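Long-range contacts in adhesion and penetration protein autotransporter (Haemophilus influenzae, PDB 3SYJ), which promotes adherence to and invasion of host cells, self-associates to aggregate bacteria, and is probably a serine protease: residues Lys722-Ser733 with Thr742-Ser753; Gly585-Pro593 with Val641-Trp652. All coordinates share one frame; numbering follows the deposited sequence.

Both contacts belong to the parallel beta-helix of the secreted passenger domain, and both join one coil to the next. Interaction 2 (585-593 with 641-652) is buried throughout and lies nearer the centre of the chain; interaction 1 (722-733 with 742-753) is farther along the solenoid and partly open to solvent. Their centres are 20 Å apart and their nearest atoms about 7 Å, so they do not touch. In interaction 1 two faces of successive coils run in register, with backbone bonds at both strand pairs and the turns, and several like residues (Val over Ile, Leu over Leu, Asn over Asn) stacked. Interaction 2 has two backbone bonds beside a corner, and aromatic and aliphatic packing inside the coil supplies much of the rest.

Interaction 1: Lys722-Ser733 with Thr742-Ser753; sequences KLNGNVTLTNHS and TQIGNIRLSDNS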
# COMPACT_ATOMS: atom_id res chain seq x y z
N LYS A 722 -5.08 15.44 -16.53
CA LYS A 722 -4.53 14.26 -15.90
C LYS A 722 -4.74 14.35 -14.40
O LYS A 722 -4.27 15.29 -13.74
CB LYS A 722 -3.04 14.15 -16.22
CG LYS A 722 -2.33 12.97 -15.58
CD LYS A 722 -0.87 12.96 -15.99
CE LYS A 722 -0.16 11.71 -15.52
NZ LYS A 722 1.23 11.66 -16.09
N LEU A 723 -5.47 13.38 -13.85
CA LEU A 723 -5.72 13.32 -12.42
C LEU A 723 -4.57 12.58 -11.74
O LEU A 723 -4.36 11.39 -11.97
CB LEU A 723 -7.04 12.61 -12.13
CG LEU A 723 -7.50 12.47 -10.68
CD1 LEU A 723 -7.43 13.78 -9.90
CD2 LEU A 723 -8.90 11.91 -10.63
N ASN A 724 -3.82 13.30 -10.91
CA ASN A 724 -2.76 12.69 -10.14
C ASN A 724 -3.23 12.50 -8.71
O ASN A 724 -2.82 13.21 -7.80
CB ASN A 724 -1.50 13.55 -10.19
CG ASN A 724 -0.93 13.68 -11.60
OD1 ASN A 724 -0.73 12.69 -12.30
ND2 ASN A 724 -0.68 14.91 -12.03
N GLY A 725 -4.13 11.53 -8.53
CA GLY A 725 -4.73 11.27 -7.23
C GLY A 725 -5.84 10.24 -7.32
O GLY A 725 -6.17 9.76 -8.41
N ASN A 726 -6.43 9.90 -6.17
CA ASN A 726 -7.50 8.91 -6.10
C ASN A 726 -8.88 9.55 -6.18
O ASN A 726 -9.05 10.74 -5.91
CB ASN A 726 -7.41 8.09 -4.81
CG ASN A 726 -6.01 7.55 -4.55
OD1 ASN A 726 -5.36 7.00 -5.43
ND2 ASN A 726 -5.55 7.70 -3.31
N VAL A 727 -9.88 8.74 -6.53
CA VAL A 727 -11.27 9.17 -6.47
C VAL A 727 -12.02 8.24 -5.52
O VAL A 727 -11.84 7.02 -5.56
CB VAL A 727 -11.94 9.13 -7.85
CG1 VAL A 727 -13.40 9.57 -7.74
CG2 VAL A 727 -11.19 10.00 -8.85
N THR A 728 -12.86 8.83 -4.67
CA THR A 728 -13.68 8.07 -3.74
C THR A 728 -15.14 8.50 -3.85
O THR A 728 -15.45 9.69 -3.84
CB THR A 728 -13.19 8.28 -2.31
OG1 THR A 728 -11.82 7.87 -2.22
CG2 THR A 728 -14.02 7.46 -1.34
N LEU A 729 -16.04 7.53 -3.95
CA LEU A 729 -17.44 7.85 -4.18
C LEU A 729 -18.33 7.14 -3.19
O LEU A 729 -18.08 6.00 -2.81
CB LEU A 729 -17.85 7.46 -5.60
CG LEU A 729 -17.06 8.10 -6.74
CD1 LEU A 729 -15.80 7.31 -6.99
CD2 LEU A 729 -17.92 8.17 -7.99
N THR A 730 -19.38 7.84 -2.76
CA THR A 730 -20.35 7.28 -1.84
C THR A 730 -21.74 7.70 -2.28
O THR A 730 -21.88 8.48 -3.22
CB THR A 730 -20.10 7.79 -0.41
OG1 THR A 730 -20.18 9.22 -0.40
CG2 THR A 730 -18.74 7.36 0.09
N ASN A 731 -22.76 7.19 -1.60
CA ASN A 731 -24.13 7.58 -1.89
C ASN A 731 -24.48 7.30 -3.34
O ASN A 731 -24.32 6.17 -3.81
CB ASN A 731 -24.33 9.05 -1.55
CG ASN A 731 -24.09 9.34 -0.07
OD1 ASN A 731 -24.69 8.70 0.79
ND2 ASN A 731 -23.21 10.30 0.22
N HIS A 732 -24.96 8.31 -4.07
CA HIS A 732 -25.30 8.12 -5.47
C HIS A 732 -24.43 8.98 -6.39
O HIS A 732 -24.87 9.39 -7.47
CB HIS A 732 -26.78 8.46 -5.72
CG HIS A 732 -27.73 7.57 -4.99
ND1 HIS A 732 -27.96 7.69 -3.63
CD2 HIS A 732 -28.54 6.57 -5.42
CE1 HIS A 732 -28.85 6.79 -3.25
NE2 HIS A 732 -29.22 6.10 -4.32
N SER A 733 -23.19 9.23 -5.97
CA SER A 733 -22.26 10.05 -6.75
C SER A 733 -21.80 9.35 -8.04
O SER A 733 -21.82 8.12 -8.13
CB SER A 733 -21.05 10.40 -5.90
OG SER A 733 -20.42 9.22 -5.43
N THR A 742 -6.27 11.02 -18.58
CA THR A 742 -5.51 10.01 -17.84
C THR A 742 -5.68 10.21 -16.34
O THR A 742 -5.76 11.34 -15.86
CB THR A 742 -4.02 10.09 -18.19
OG1 THR A 742 -3.85 9.87 -19.59
CG2 THR A 742 -3.22 9.05 -17.43
N GLN A 743 -5.74 9.10 -15.60
CA GLN A 743 -5.69 9.15 -14.14
C GLN A 743 -4.58 8.27 -13.59
O GLN A 743 -4.51 7.08 -13.91
CB GLN A 743 -7.01 8.74 -13.50
CG GLN A 743 -6.88 8.59 -11.98
CD GLN A 743 -8.16 8.13 -11.29
OE1 GLN A 743 -9.15 7.81 -11.95
NE2 GLN A 743 -8.13 8.10 -9.96
N ILE A 744 -3.71 8.84 -12.78
CA ILE A 744 -2.76 8.04 -12.02
C ILE A 744 -3.25 8.00 -10.59
O ILE A 744 -2.98 8.91 -9.80
CB ILE A 744 -1.34 8.61 -12.05
CG1 ILE A 744 -0.96 9.06 -13.47
CG2 ILE A 744 -0.35 7.58 -11.54
CD1 ILE A 744 -0.85 7.93 -14.45
N GLY A 745 -3.99 6.94 -10.27
CA GLY A 745 -4.58 6.77 -8.96
C GLY A 745 -5.69 5.74 -8.98
O GLY A 745 -6.04 5.22 -10.04
N ASN A 746 -6.26 5.45 -7.82
CA ASN A 746 -7.31 4.44 -7.71
C ASN A 746 -8.72 5.01 -7.65
O ASN A 746 -8.91 6.19 -7.35
CB ASN A 746 -7.06 3.56 -6.49
CG ASN A 746 -5.66 2.98 -6.47
OD1 ASN A 746 -5.17 2.48 -7.48
ND2 ASN A 746 -5.01 3.04 -5.32
N ILE A 747 -9.70 4.16 -7.93
CA ILE A 747 -11.10 4.52 -7.76
C ILE A 747 -11.74 3.59 -6.75
O ILE A 747 -11.61 2.37 -6.83
CB ILE A 747 -11.88 4.40 -9.08
CG1 ILE A 747 -11.28 5.34 -10.13
CG2 ILE A 747 -13.35 4.70 -8.85
CD1 ILE A 747 -11.94 5.23 -11.48
N ARG A 748 -12.44 4.17 -5.78
CA ARG A 748 -13.05 3.40 -4.70
C ARG A 748 -14.53 3.74 -4.60
O ARG A 748 -14.88 4.85 -4.21
CB ARG A 748 -12.34 3.71 -3.38
CG ARG A 748 -13.01 3.17 -2.13
CD ARG A 748 -12.52 1.78 -1.77
NE ARG A 748 -13.08 1.34 -0.50
CZ ARG A 748 -14.30 0.81 -0.36
NH1 ARG A 748 -15.09 0.66 -1.43
NH2 ARG A 748 -14.74 0.44 0.84
N LEU A 749 -15.39 2.80 -4.96
CA LEU A 749 -16.83 3.06 -4.97
C LEU A 749 -17.59 2.31 -3.89
O LEU A 749 -17.41 1.10 -3.73
CB LEU A 749 -17.43 2.72 -6.33
CG LEU A 749 -16.81 3.39 -7.56
CD1 LEU A 749 -15.70 2.52 -8.12
CD2 LEU A 749 -17.89 3.63 -8.60
N SER A 750 -18.45 3.03 -3.17
CA SER A 750 -19.31 2.44 -2.15
C SER A 750 -20.77 2.78 -2.41
O SER A 750 -21.08 3.55 -3.32
CB SER A 750 -18.92 2.95 -0.77
OG SER A 750 -17.57 2.65 -0.48
N ASP A 751 -21.67 2.21 -1.62
CA ASP A 751 -23.09 2.52 -1.69
C ASP A 751 -23.68 2.33 -3.09
O ASP A 751 -23.64 1.23 -3.64
CB ASP A 751 -23.35 3.95 -1.20
CG ASP A 751 -22.86 4.19 0.22
OD1 ASP A 751 -23.02 3.28 1.08
OD2 ASP A 751 -22.31 5.28 0.48
N ASN A 752 -24.23 3.40 -3.65
CA ASN A 752 -24.85 3.35 -4.97
C ASN A 752 -24.12 4.20 -5.98
O ASN A 752 -24.69 4.62 -6.98
CB ASN A 752 -26.30 3.82 -4.88
CG ASN A 752 -27.09 3.07 -3.84
OD1 ASN A 752 -27.43 1.90 -4.03
ND2 ASN A 752 -27.38 3.73 -2.72
N SER A 753 -22.84 4.47 -5.72
CA SER A 753 -22.06 5.30 -6.62
C SER A 753 -21.77 4.59 -7.94
O SER A 753 -21.95 3.38 -8.07
CB SER A 753 -20.77 5.75 -5.95
OG SER A 753 -19.97 4.63 -5.61
O HOH W 1 -16.02 4.90 -1.16
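Two successive coils of the parallel beta-helix lie in register here, pairing strand 727-729 with 747-749 and, past a corner, 721-723 with 742-744. The axes of strands 727-729 and 747-749 come within 4.8 Å at an angle of 6°, and backbone bonds alternate between them in the parallel pattern, as in Val727 N to Asn746 O (2.8 Å). Along these strands the inward-facing residues stack aliphatic on aliphatic: Leu729 CD1 reaches Leu749 CG at 4.1 Å and also touches Ile747 CG2, crossing that isoleucine at a slant, while Phe735 of the following strand covers Val727 and Leu729 from inside the coil. At the corner, Gln743 lies alongside Leu723, both pointing inward. Its extended chain, with CG anti to the backbone N (chi1 171°), carries NE2 to Gly725 O at 3.0 Å, at the preceding coil's turn, and NE2 makes a weak second bond to Asn746 O. Asparagines continue the stack on the outside: Asn726 OD1 takes the N-H of Asn746 at 3.0 Å in a nearly straight bond, and Asn746 OD1 in turn accepts from Asn765 N one coil further on. At the other end both chains make type II' turns, 730-733 and 750-753, that repeat each other. In each, the serine OG and N both bond the carbonyl of the first residue (Thr730 or Ser750). Asn752 lies alongside His732, its CB over one ring face and its amide 25° from the ring plane. Water 1 joins Leu729 O to Ser750 OG. The turns themselves are tied by the side chain of Asp751, whose OD2 receives the N-H of Asn731 through its anti lone pair at 2.9 Å, almost straight.

Interaction 2: Gly585-Pro593 with Val641-Trp652; sequences GKLFFSGRP and VSRNVSSIEGNW
A corner of the parallel beta-helix is joined here to the coil before it, with the Phe589 ring packed in the coil interior. Phe589 pairs in parallel with Val641, and its carbonyl O takes the N-H of Ser642 at 2.8 Å in a straight bond. Two residues on, Gly591 N bonds Arg643 O (3.0 Å), so the chains stay tied as they leave the strand. Ile648 CD1 sits over one face of the Phe589 ring, 4.1 Å from its centroid, and the two side chains cross at about a right angle; with CG1 anti to the backbone N (chi1 -170°), the extended chain of Ile648 brings CD1 to the ring. Phe589 CE2 meets Trp652 CH2 at 4.1 Å, and Phe627 approaches edge-to-face. Trp652 stacks instead on Phe632. Val645 CG2 packs against Phe589 O at 3.4 Å. At the bend, water 2 links Ser590 OG and Ser642 OG, and Arg643 NE bonds Asn644 OD1 at 2.7 Å while its NH1 forms a salt bridge with Asp619. Hydrophobic and aromatic residues layered inside, with polar groups at the bends, are typical of the beta-helix of autotransporter passenger domains.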
# COMPACT_ATOMS: atom_id res chain seq x y z
N GLY A 585 -23.94 28.50 -8.24
CA GLY A 585 -23.47 29.23 -9.39
C GLY A 585 -22.38 28.49 -10.14
O GLY A 585 -22.25 27.28 -10.01
N LYS A 586 -21.61 29.24 -10.92
CA LYS A 586 -20.55 28.65 -11.73
C LYS A 586 -19.21 29.27 -11.38
O LYS A 586 -19.08 30.49 -11.28
CB LYS A 586 -20.86 28.80 -13.22
CG LYS A 586 -22.13 28.09 -13.65
CD LYS A 586 -22.32 28.10 -15.15
CE LYS A 586 -22.74 29.48 -15.66
NZ LYS A 586 -24.21 29.66 -15.65
N LEU A 587 -18.21 28.41 -11.19
CA LEU A 587 -16.87 28.85 -10.81
C LEU A 587 -15.85 28.30 -11.80
O LEU A 587 -15.71 27.08 -11.95
CB LEU A 587 -16.55 28.38 -9.39
CG LEU A 587 -15.18 28.72 -8.81
CD1 LEU A 587 -14.97 30.23 -8.75
CD2 LEU A 587 -15.03 28.10 -7.43
N PHE A 588 -15.14 29.19 -12.49
CA PHE A 588 -14.17 28.79 -13.51
C PHE A 588 -12.76 29.08 -13.07
O PHE A 588 -12.44 30.20 -12.67
CB PHE A 588 -14.44 29.52 -14.84
CG PHE A 588 -15.44 28.83 -15.73
CD1 PHE A 588 -16.76 28.73 -15.36
CD2 PHE A 588 -15.05 28.29 -16.95
CE1 PHE A 588 -17.69 28.09 -16.18
CE2 PHE A 588 -15.97 27.66 -17.77
CZ PHE A 588 -17.29 27.57 -17.38
N PHE A 589 -11.91 28.06 -13.12
CA PHE A 589 -10.46 28.24 -12.99
C PHE A 589 -9.90 28.19 -14.40
O PHE A 589 -10.04 27.18 -15.09
CB PHE A 589 -9.83 27.15 -12.14
CG PHE A 589 -10.35 27.10 -10.73
CD1 PHE A 589 -9.67 27.74 -9.70
CD2 PHE A 589 -11.51 26.41 -10.43
CE1 PHE A 589 -10.15 27.69 -8.40
CE2 PHE A 589 -12.00 26.36 -9.14
CZ PHE A 589 -11.31 27.00 -8.12
N SER A 590 -9.26 29.27 -14.83
CA SER A 590 -8.88 29.38 -16.23
C SER A 590 -7.57 30.13 -16.42
O SER A 590 -7.17 30.93 -15.57
CB SER A 590 -9.99 30.09 -17.01
OG SER A 590 -9.69 30.15 -18.40
N GLY A 591 -6.90 29.85 -17.53
CA GLY A 591 -5.84 30.72 -18.00
C GLY A 591 -6.52 31.86 -18.72
O GLY A 591 -7.75 31.96 -18.68
N ARG A 592 -5.75 32.73 -19.37
CA ARG A 592 -6.32 33.86 -20.10
C ARG A 592 -5.51 34.20 -21.36
O ARG A 592 -4.31 33.91 -21.43
CB ARG A 592 -6.42 35.10 -19.21
CG ARG A 592 -5.09 35.53 -18.60
CD ARG A 592 -5.05 37.04 -18.43
NE ARG A 592 -5.08 37.69 -19.74
CZ ARG A 592 -5.42 38.96 -19.95
NH1 ARG A 592 -5.78 39.74 -18.94
NH2 ARG A 592 -5.41 39.44 -21.18
N PRO A 593 -6.16 34.82 -22.35
CA PRO A 593 -5.40 35.16 -23.55
C PRO A 593 -4.25 36.10 -23.20
O PRO A 593 -4.38 36.93 -22.31
CB PRO A 593 -6.43 35.89 -24.42
CG PRO A 593 -7.77 35.44 -23.91
CD PRO A 593 -7.58 35.23 -22.44
N VAL A 641 -12.63 23.55 -14.35
CA VAL A 641 -11.23 23.87 -14.61
C VAL A 641 -11.02 23.84 -16.12
O VAL A 641 -11.11 22.79 -16.75
CB VAL A 641 -10.28 22.89 -13.92
CG1 VAL A 641 -8.83 23.33 -14.11
CG2 VAL A 641 -10.62 22.78 -12.44
N SER A 642 -10.76 25.01 -16.70
CA SER A 642 -10.83 25.20 -18.15
C SER A 642 -9.42 25.31 -18.72
O SER A 642 -8.46 24.90 -18.07
CB SER A 642 -11.54 26.52 -18.48
OG SER A 642 -11.88 26.61 -19.85
N ARG A 643 -9.30 25.84 -19.93
CA ARG A 643 -8.09 25.73 -20.74
C ARG A 643 -6.95 26.56 -20.18
O ARG A 643 -7.18 27.56 -19.50
CB ARG A 643 -8.36 26.12 -22.19
CG ARG A 643 -9.01 27.50 -22.38
CD ARG A 643 -8.99 27.92 -23.85
NE ARG A 643 -7.62 28.12 -24.32
CZ ARG A 643 -7.30 28.59 -25.53
NH1 ARG A 643 -8.26 28.92 -26.40
NH2 ARG A 643 -6.02 28.73 -25.86
N ASN A 644 -5.73 26.15 -20.49
CA ASN A 644 -4.52 26.83 -20.04
C ASN A 644 -4.40 26.93 -18.52
O ASN A 644 -3.99 27.96 -17.97
CB ASN A 644 -4.36 28.18 -20.73
CG ASN A 644 -4.25 28.06 -22.24
OD1 ASN A 644 -5.24 28.22 -22.96
ND2 ASN A 644 -3.05 27.74 -22.74
N VAL A 645 -4.76 25.85 -17.84
CA VAL A 645 -4.43 25.69 -16.44
C VAL A 645 -3.36 24.60 -16.39
O VAL A 645 -3.63 23.44 -16.69
CB VAL A 645 -5.64 25.25 -15.59
CG1 VAL A 645 -5.21 25.03 -14.15
CG2 VAL A 645 -6.76 26.29 -15.68
N SER A 646 -2.14 25.00 -16.04
CA SER A 646 -1.03 24.07 -16.02
C SER A 646 -1.26 23.01 -14.96
O SER A 646 -1.02 21.83 -15.17
CB SER A 646 0.28 24.80 -15.73
OG SER A 646 0.67 25.57 -16.84
N SER A 647 -1.73 23.46 -13.80
CA SER A 647 -1.94 22.55 -12.68
C SER A 647 -2.91 23.15 -11.69
O SER A 647 -2.96 24.37 -11.52
CB SER A 647 -0.61 22.26 -11.98
OG SER A 647 -0.04 23.44 -11.46
N ILE A 648 -3.68 22.29 -11.05
CA ILE A 648 -4.46 22.71 -9.90
C ILE A 648 -4.20 21.72 -8.78
O ILE A 648 -4.38 20.52 -8.94
CB ILE A 648 -5.97 22.86 -10.23
CG1 ILE A 648 -6.71 23.53 -9.07
CG2 ILE A 648 -6.59 21.53 -10.65
CD1 ILE A 648 -8.08 24.05 -9.44
N GLU A 649 -3.72 22.25 -7.65
CA GLU A 649 -3.30 21.42 -6.53
C GLU A 649 -4.19 21.59 -5.30
O GLU A 649 -4.51 22.71 -4.90
CB GLU A 649 -1.84 21.72 -6.15
CG GLU A 649 -1.31 20.83 -5.03
CD GLU A 649 0.09 21.20 -4.57
OE1 GLU A 649 0.87 21.75 -5.38
OE2 GLU A 649 0.42 20.92 -3.40
N GLY A 650 -4.55 20.46 -4.69
CA GLY A 650 -5.42 20.46 -3.52
C GLY A 650 -6.43 19.33 -3.62
O GLY A 650 -6.61 18.75 -4.70
N ASN A 651 -7.11 19.02 -2.52
CA ASN A 651 -8.06 17.92 -2.50
C ASN A 651 -9.48 18.41 -2.72
O ASN A 651 -9.85 19.47 -2.23
CB ASN A 651 -7.95 17.13 -1.20
CG ASN A 651 -6.58 16.47 -1.02
OD1 ASN A 651 -6.00 15.94 -1.97
ND2 ASN A 651 -6.06 16.53 0.20
N TRP A 652 -10.27 17.63 -3.45
CA TRP A 652 -11.60 18.05 -3.85
C TRP A 652 -12.67 17.29 -3.08
O TRP A 652 -12.58 16.07 -2.93
CB TRP A 652 -11.80 17.85 -5.36
CG TRP A 652 -11.04 18.84 -6.20
CD1 TRP A 652 -9.69 18.84 -6.47
CD2 TRP A 652 -11.57 19.99 -6.87
NE1 TRP A 652 -9.36 19.92 -7.25
CE2 TRP A 652 -10.50 20.64 -7.52
CE3 TRP A 652 -12.85 20.54 -6.99
CZ2 TRP A 652 -10.67 21.80 -8.26
CZ3 TRP A 652 -13.02 21.70 -7.73
CH2 TRP A 652 -11.94 22.32 -8.36
O HOH W 2 -12.33 29.58 -19.65